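Local coordinates for protein 2-oxoglutarate dehydrogenase E3 component (Thermus thermophilus, PDB 2YQU) that probably catalyses the NAD(+)-dependent oxidation of protein-bound dihydrolipoyl groups, using one FAD per subunit, as the E3 component of 2-oxoacid dehydrogenase complexes, at residues 164-169 and 189-194; 179-184 and 340-345. All coordinates share one frame; numbering follows the deposited sequence.

In the fold
Both contacts involve the beta-alpha-beta unit of the NAD-binding domain, at two different depths. Contact 1 pairs the approach to strand 169-173 with the turn that leads from helix 177-188 into strand 192-196. Contact 2 uses an earlier part of that same helix and joins it to the loop at 340-345, in the dimerisation-family region. Their centres lie about 15 Å apart. They touch where Val193 CG2 packs at 3.5 Å from Gly183 O. Contact 1 is away from the annotated sites, its centre about 23 Å from the centre of the chain. Contact 2 is buried, its centre about 11 Å from that point, and its Tyr341 side chain comes within about 4 Å of the bound FAD.

Contact 1. Residues 164-169 and 189-194; sequences PEVPKR and LGAEVI
Val166 and Pro167 pack on Leu189 and Ala191 where the beta-alpha-beta crossover of the NAD-binding Rossmann fold closes. Strand 192-196 starts here beside strand 169-173, parallel to it. Helix 177-188 comes between them in the chain, and Gly190 ends it in a Schellman motif. Val166 points at the turn. Its CB lies 4.2 Å from Leu189 O, and its two methyls then part. CG1, anti to the backbone N (chi1 -179°), sits 3.6 Å from Leu189 O and also meets Ala191 N and CB. CG2 packs on Leu189 CB at 3.9 Å, with the two side chains crossing at about a right angle. Trp186 of the helix and Leu75 touch Val166 as well. Ala191 CB presses against Pro167 O at 3.1 Å. The sheet pairing begins with Glu192 N to Lys168 O, 3.0 Å and nearly straight at 167°. Glu192 then extends across Arg169, its OE1 3.9 Å from Arg169 CG, but the charged ends do not meet. Lys168 O has a second donor: a water gives one hydrogen bond to it and another to Gly190 O, each 2.8 Å long.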
ATOM      1  N   PRO A 164      10.234 -29.191 -10.803  1.00 20.82           N
ATOM      2  CA  PRO A 164      11.496 -29.668 -10.203  1.00 21.26           C
ATOM      3  C   PRO A 164      12.774 -28.984 -10.736  1.00 21.17           C
ATOM      4  O   PRO A 164      13.846 -29.140 -10.145  1.00 21.34           O
ATOM      5  CB  PRO A 164      11.490 -31.170 -10.526  1.00 21.37           C
ATOM      6  CG  PRO A 164      10.623 -31.310 -11.744  1.00 21.87           C
ATOM      7  CD  PRO A 164       9.620 -30.202 -11.684  1.00 21.12           C
ATOM      8  N   GLU A 165      12.653 -28.267 -11.846  1.00 21.25           N
ATOM      9  CA  GLU A 165      13.684 -27.355 -12.333  1.00 21.44           C
ATOM     10  C   GLU A 165      13.025 -26.249 -13.146  1.00 21.11           C
ATOM     11  O   GLU A 165      11.848 -26.343 -13.490  1.00 21.47           O
ATOM     12  CB  GLU A 165      14.728 -28.104 -13.178  1.00 21.77           C
ATOM     13  CG  GLU A 165      14.220 -28.658 -14.503  1.00 23.29           C
ATOM     14  CD  GLU A 165      13.401 -29.933 -14.362  1.00 25.51           C
ATOM     15  OE1 GLU A 165      12.304 -29.990 -14.953  1.00 28.69           O
ATOM     16  OE2 GLU A 165      13.840 -30.880 -13.672  1.00 27.15           O
ATOM     17  N   VAL A 166      13.776 -25.195 -13.454  1.00 20.60           N
ATOM     18  CA  VAL A 166      13.253 -24.137 -14.301  1.00 20.34           C
ATOM     19  C   VAL A 166      13.116 -24.684 -15.726  1.00 20.46           C
ATOM     20  O   VAL A 166      14.086 -25.201 -16.283  1.00 20.22           O
ATOM     21  CB  VAL A 166      14.161 -22.903 -14.298  1.00 20.35           C
ATOM     22  CG1 VAL A 166      13.577 -21.803 -15.181  1.00 19.88           C
ATOM     23  CG2 VAL A 166      14.370 -22.407 -12.875  1.00 19.48           C
ATOM     24  N   PRO A 167      11.925 -24.592 -16.313  1.00 20.17           N
ATOM     25  CA  PRO A 167      11.740 -25.042 -17.697  1.00 20.26           C
ATOM     26  C   PRO A 167      12.461 -24.108 -18.651  1.00 20.32           C
ATOM     27  O   PRO A 167      12.288 -22.896 -18.563  1.00 20.10           O
ATOM     28  CB  PRO A 167      10.222 -24.977 -17.895  1.00 20.47           C
ATOM     29  CG  PRO A 167       9.746 -23.977 -16.910  1.00 19.91           C
ATOM     30  CD  PRO A 167      10.680 -24.050 -15.737  1.00 20.12           C
ATOM     31  N   LYS A 168      13.281 -24.655 -19.546  1.00 20.54           N
ATOM     32  CA  LYS A 168      13.943 -23.822 -20.539  1.00 20.71           C
ATOM     33  C   LYS A 168      12.906 -23.075 -21.372  1.00 20.19           C
ATOM     34  O   LYS A 168      13.062 -21.891 -21.641  1.00 19.74           O
ATOM     35  CB  LYS A 168      14.878 -24.644 -21.436  1.00 21.32           C
ATOM     36  CG  LYS A 168      15.718 -23.787 -22.366  1.00 23.28           C
ATOM     37  CD  LYS A 168      16.759 -24.609 -23.137  1.00 26.78           C
ATOM     38  CE  LYS A 168      16.985 -24.045 -24.535  1.00 28.62           C
ATOM     39  NZ  LYS A 168      15.891 -24.465 -25.478  1.00 31.15           N
ATOM     40  N   ARG A 169      11.837 -23.774 -21.754  1.00 19.76           N
ATOM     41  CA  ARG A 169      10.720 -23.181 -22.478  1.00 19.72           C
ATOM     42  C   ARG A 169       9.410 -23.560 -21.776  1.00 19.13           C
ATOM     43  O   ARG A 169       9.162 -24.730 -21.502  1.00 18.08           O
ATOM     44  CB  ARG A 169      10.708 -23.662 -23.938  1.00 20.25           C
ATOM     45  CG  ARG A 169      11.862 -23.116 -24.787  1.00 22.26           C
ATOM     46  CD  ARG A 169      11.736 -23.388 -26.285  1.00 24.79           C
ATOM     47  NE  ARG A 169      11.860 -24.808 -26.621  1.00 27.10           N
ATOM     48  CZ  ARG A 169      11.643 -25.327 -27.836  1.00 29.09           C
ATOM     49  NH1 ARG A 169      11.276 -24.560 -28.859  1.00 30.05           N
ATOM     50  NH2 ARG A 169      11.784 -26.633 -28.027  1.00 30.08           N
ATOM     51  N   LEU A 189      12.953 -16.575 -13.420  1.00 16.27           N
ATOM     52  CA  LEU A 189      13.994 -17.550 -13.107  1.00 16.62           C
ATOM     53  C   LEU A 189      14.729 -18.069 -14.351  1.00 17.19           C
ATOM     54  O   LEU A 189      15.570 -18.964 -14.245  1.00 18.06           O
ATOM     55  CB  LEU A 189      13.381 -18.713 -12.321  1.00 16.27           C
ATOM     56  CG  LEU A 189      12.718 -18.300 -10.996  1.00 16.89           C
ATOM     57  CD1 LEU A 189      12.181 -19.507 -10.268  1.00 16.89           C
ATOM     58  CD2 LEU A 189      13.679 -17.526 -10.095  1.00 16.91           C
ATOM     59  N   GLY A 190      14.415 -17.508 -15.513  1.00 17.35           N
ATOM     60  CA  GLY A 190      15.182 -17.760 -16.727  1.00 17.51           C
ATOM     61  C   GLY A 190      14.438 -18.499 -17.822  1.00 17.86           C
ATOM     62  O   GLY A 190      15.007 -18.786 -18.878  1.00 17.50           O
ATOM     63  N   ALA A 191      13.172 -18.831 -17.576  1.00 18.07           N
ATOM     64  CA  ALA A 191      12.367 -19.536 -18.565  1.00 18.15           C
ATOM     65  C   ALA A 191      12.008 -18.596 -19.710  1.00 18.04           C
ATOM     66  O   ALA A 191      11.720 -17.414 -19.497  1.00 18.14           O
ATOM     67  CB  ALA A 191      11.096 -20.111 -17.923  1.00 17.70           C
ATOM     68  N   GLU A 192      12.047 -19.122 -20.929  1.00 18.41           N
ATOM     69  CA  GLU A 192      11.458 -18.450 -22.078  1.00 18.75           C
ATOM     70  C   GLU A 192       9.973 -18.800 -22.025  1.00 18.30           C
ATOM     71  O   GLU A 192       9.601 -19.973 -22.113  1.00 18.71           O
ATOM     72  CB  GLU A 192      12.076 -18.940 -23.391  1.00 19.44           C
ATOM     73  CG  GLU A 192      13.567 -18.668 -23.505  1.00 22.21           C
ATOM     74  CD  GLU A 192      14.163 -19.073 -24.844  1.00 26.03           C
ATOM     75  OE1 GLU A 192      13.454 -19.687 -25.670  1.00 27.69           O
ATOM     76  OE2 GLU A 192      15.355 -18.777 -25.065  1.00 28.47           O
ATOM     77  N   VAL A 193       9.140 -17.790 -21.834  1.00 17.66           N
ATOM     78  CA  VAL A 193       7.718 -17.996 -21.581  1.00 17.14           C
ATOM     79  C   VAL A 193       6.904 -17.414 -22.727  1.00 17.38           C
ATOM     80  O   VAL A 193       7.130 -16.275 -23.144  1.00 17.52           O
ATOM     81  CB  VAL A 193       7.301 -17.365 -20.237  1.00 16.98           C
ATOM     82  CG1 VAL A 193       5.801 -17.557 -19.984  1.00 16.96           C
ATOM     83  CG2 VAL A 193       8.126 -17.959 -19.104  1.00 16.50           C
ATOM     84  N   ILE A 194       5.980 -18.225 -23.243  1.00 16.84           N
ATOM     85  CA  ILE A 194       5.044 -17.816 -24.274  1.00 17.00           C
ATOM     86  C   ILE A 194       3.636 -17.989 -23.733  1.00 16.96           C
ATOM     87  O   ILE A 194       3.306 -19.051 -23.221  1.00 17.43           O
ATOM     88  CB  ILE A 194       5.211 -18.688 -25.543  1.00 16.91           C
ATOM     89  CG1 ILE A 194       6.628 -18.544 -26.105  1.00 17.38           C
ATOM     90  CG2 ILE A 194       4.166 -18.308 -26.581  1.00 17.12           C
ATOM     91  CD1 ILE A 194       6.964 -19.559 -27.199  1.00 18.31           C
TER
HETATM   92  O   HOH W   1      15.471 -20.682 -20.831  1.00 25.01           O

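Contact 2. Residues 179-184 and 340-345; sequences GLELGV and VYTHPE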
ATOM      1  N   GLY A 179      -2.490 -17.888 -15.022  1.00 16.77           N
ATOM      2  CA  GLY A 179      -1.447 -18.315 -15.943  1.00 16.71           C
ATOM      3  C   GLY A 179      -0.381 -17.263 -16.137  1.00 16.89           C
ATOM      4  O   GLY A 179       0.792 -17.585 -16.267  1.00 16.81           O
ATOM      5  N   LEU A 180      -0.795 -16.002 -16.137  1.00 16.86           N
ATOM      6  CA  LEU A 180       0.120 -14.882 -16.307  1.00 17.09           C
ATOM      7  C   LEU A 180       1.050 -14.772 -15.106  1.00 16.35           C
ATOM      8  O   LEU A 180       2.262 -14.615 -15.257  1.00 15.29           O
ATOM      9  CB  LEU A 180      -0.681 -13.594 -16.481  1.00 17.81           C
ATOM     10  CG  LEU A 180       0.034 -12.379 -17.054  1.00 20.49           C
ATOM     11  CD1 LEU A 180       0.769 -12.702 -18.360  1.00 21.33           C
ATOM     12  CD2 LEU A 180      -0.992 -11.269 -17.255  1.00 23.14           C
ATOM     13  N   GLU A 181       0.478 -14.854 -13.910  1.00 15.63           N
ATOM     14  CA  GLU A 181       1.271 -14.870 -12.683  1.00 15.48           C
ATOM     15  C   GLU A 181       2.315 -15.979 -12.683  1.00 15.12           C
ATOM     16  O   GLU A 181       3.480 -15.734 -12.389  1.00 14.70           O
ATOM     17  CB  GLU A 181       0.372 -15.020 -11.460  1.00 15.68           C
ATOM     18  CG  GLU A 181      -0.351 -13.737 -11.080  1.00 15.58           C
ATOM     19  CD  GLU A 181      -1.179 -13.863  -9.814  1.00 15.55           C
ATOM     20  OE1 GLU A 181      -1.620 -12.817  -9.293  1.00 16.24           O
ATOM     21  OE2 GLU A 181      -1.391 -14.996  -9.330  1.00 16.76           O
ATOM     22  N   LEU A 182       1.903 -17.201 -13.009  1.00 14.98           N
ATOM     23  CA  LEU A 182       2.829 -18.331 -12.999  1.00 15.09           C
ATOM     24  C   LEU A 182       3.837 -18.252 -14.153  1.00 15.27           C
ATOM     25  O   LEU A 182       4.996 -18.657 -13.995  1.00 15.14           O
ATOM     26  CB  LEU A 182       2.062 -19.666 -12.977  1.00 14.98           C
ATOM     27  CG  LEU A 182       1.197 -19.866 -11.727  1.00 16.15           C
ATOM     28  CD1 LEU A 182       0.329 -21.127 -11.829  1.00 16.68           C
ATOM     29  CD2 LEU A 182       2.031 -19.909 -10.473  1.00 17.94           C
ATOM     30  N   GLY A 183       3.411 -17.683 -15.280  1.00 15.32           N
ATOM     31  CA  GLY A 183       4.296 -17.394 -16.396  1.00 15.47           C
ATOM     32  C   GLY A 183       5.425 -16.486 -15.944  1.00 15.54           C
ATOM     33  O   GLY A 183       6.595 -16.763 -16.206  1.00 15.28           O
ATOM     34  N   VAL A 184       5.066 -15.419 -15.232  1.00 15.34           N
ATOM     35  CA  VAL A 184       6.033 -14.438 -14.739  1.00 15.53           C
ATOM     36  C   VAL A 184       6.991 -15.065 -13.715  1.00 15.44           C
ATOM     37  O   VAL A 184       8.182 -14.795 -13.749  1.00 15.52           O
ATOM     38  CB  VAL A 184       5.318 -13.199 -14.144  1.00 15.39           C
ATOM     39  CG1 VAL A 184       6.260 -12.359 -13.265  1.00 15.86           C
ATOM     40  CG2 VAL A 184       4.734 -12.345 -15.259  1.00 16.33           C
ATOM     41  N   VAL A 340      -3.736  -8.555  -9.785  1.00 13.68           N
ATOM     42  CA  VAL A 340      -2.739  -9.447 -10.348  1.00 13.42           C
ATOM     43  C   VAL A 340      -1.413  -9.107  -9.678  1.00 13.68           C
ATOM     44  O   VAL A 340      -0.980  -7.955  -9.720  1.00 13.51           O
ATOM     45  CB  VAL A 340      -2.602  -9.239 -11.868  1.00 13.37           C
ATOM     46  CG1 VAL A 340      -1.639 -10.257 -12.468  1.00 13.19           C
ATOM     47  CG2 VAL A 340      -3.977  -9.286 -12.554  1.00 13.71           C
ATOM     48  N   TYR A 341      -0.764 -10.099  -9.076  1.00 13.87           N
ATOM     49  CA  TYR A 341       0.371  -9.857  -8.165  1.00 14.17           C
ATOM     50  C   TYR A 341       1.743 -10.011  -8.837  1.00 14.83           C
ATOM     51  O   TYR A 341       2.730 -10.425  -8.222  1.00 15.32           O
ATOM     52  CB  TYR A 341       0.229 -10.737  -6.934  1.00 13.86           C
ATOM     53  CG  TYR A 341      -0.962 -10.308  -6.115  1.00 14.25           C
ATOM     54  CD1 TYR A 341      -2.134 -11.054  -6.101  1.00 13.98           C
ATOM     55  CD2 TYR A 341      -0.941  -9.106  -5.421  1.00 14.39           C
ATOM     56  CE1 TYR A 341      -3.244 -10.630  -5.365  1.00 14.50           C
ATOM     57  CE2 TYR A 341      -2.041  -8.680  -4.695  1.00 14.66           C
ATOM     58  CZ  TYR A 341      -3.176  -9.456  -4.657  1.00 13.38           C
ATOM     59  OH  TYR A 341      -4.254  -8.998  -3.934  1.00 14.55           O
ATOM     60  N   THR A 342       1.775  -9.635 -10.105  1.00 15.25           N
ATOM     61  CA  THR A 342       3.005  -9.424 -10.847  1.00 15.55           C
ATOM     62  C   THR A 342       3.637  -8.110 -10.380  1.00 16.02           C
ATOM     63  O   THR A 342       3.140  -7.452  -9.474  1.00 16.41           O
ATOM     64  CB  THR A 342       2.681  -9.360 -12.358  1.00 15.47           C
ATOM     65  OG1 THR A 342       1.560  -8.493 -12.571  1.00 14.95           O
ATOM     66  CG2 THR A 342       2.212 -10.728 -12.898  1.00 15.21           C
ATOM     67  N   HIS A 343       4.763  -7.754 -10.972  1.00 16.59           N
ATOM     68  CA  HIS A 343       5.338  -6.419 -10.816  1.00 17.12           C
ATOM     69  C   HIS A 343       5.547  -5.880 -12.223  1.00 17.16           C
ATOM     70  O   HIS A 343       6.358  -6.418 -12.967  1.00 17.75           O
ATOM     71  CB  HIS A 343       6.657  -6.458 -10.042  1.00 17.51           C
ATOM     72  CG  HIS A 343       7.299  -5.113  -9.881  1.00 19.99           C
ATOM     73  ND1 HIS A 343       7.313  -4.432  -8.680  1.00 24.09           N
ATOM     74  CD2 HIS A 343       7.942  -4.321 -10.769  1.00 23.05           C
ATOM     75  CE1 HIS A 343       7.940  -3.280  -8.839  1.00 24.77           C
ATOM     76  NE2 HIS A 343       8.331  -3.187 -10.097  1.00 22.73           N
ATOM     77  N   PRO A 344       4.810  -4.844 -12.621  1.00 16.46           N
ATOM     78  CA  PRO A 344       3.885  -4.094 -11.761  1.00 15.65           C
ATOM     79  C   PRO A 344       2.638  -4.894 -11.396  1.00 15.31           C
ATOM     80  O   PRO A 344       2.306  -5.846 -12.094  1.00 15.03           O
ATOM     81  CB  PRO A 344       3.492  -2.916 -12.653  1.00 15.85           C
ATOM     82  CG  PRO A 344       3.608  -3.442 -14.037  1.00 16.19           C
ATOM     83  CD  PRO A 344       4.804  -4.336 -14.000  1.00 16.54           C
ATOM     84  N   GLU A 345       1.957  -4.506 -10.320  1.00 14.44           N
ATOM     85  CA  GLU A 345       0.633  -5.046 -10.039  1.00 14.46           C
ATOM     86  C   GLU A 345      -0.383  -4.448 -11.011  1.00 14.00           C
ATOM     87  O   GLU A 345      -0.158  -3.405 -11.616  1.00 13.70           O
ATOM     88  CB  GLU A 345       0.225  -4.821  -8.571  1.00 14.06           C
ATOM     89  CG  GLU A 345       1.143  -5.561  -7.609  1.00 14.84           C
ATOM     90  CD  GLU A 345       0.726  -5.558  -6.147  1.00 15.18           C
ATOM     91  OE1 GLU A 345      -0.236  -4.870  -5.738  1.00 13.54           O
ATOM     92  OE2 GLU A 345       1.390  -6.280  -5.382  1.00 16.79           O
TER
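The helix segment 179-184 runs past the turn at 340-345 with Glu181 and Thr342 nearest, their CA atoms 6.0 Å apart, and a cis peptide precedes Pro344 in the turn. Glu181 makes the polar link. Its CG is anti to the carbonyl carbon (chi1 -77°), and the chain runs extended from there to the carboxylate. OE1 accepts a hydrogen bond from Tyr341 N at 2.9 Å, with an N-H...O angle of 172°. The amide comes to the anti side of OE1, somewhat out of the carboxylate plane. On the way, Glu181 CG packs against Val340 CG1 at 4.0 Å. The Glu181 and Tyr341 side chains lie side by side and point the same way. OE1 is 3.7 Å from Tyr341 CD1, and the carboxylate and ring planes are 47° apart. One turn along the helix, Val184 CG2 meets Thr342 CG2 at 3.8 Å, methyl to methyl. The other branch of Thr342, OG1, donates to Pro344 O at 2.8 Å, a bond within the loop, across His343. Tyr341 touches FAD, and Arg375 of the second subunit packs against Tyr341. The salt bridge from Glu181 OE2 to Lys49 reaches an FAD-binding residue. Glu181 is also an NAD(+)-binding residue of this protein, although no NAD(+) is bound to this chain. Each oxygen of this buried carboxylate thus has its own partner, a backbone amide at OE1 and an ammonium at OE2. That fixes the group between Lys49 of helix 45-63 and the backbone of a residue that lines the flavin pocket.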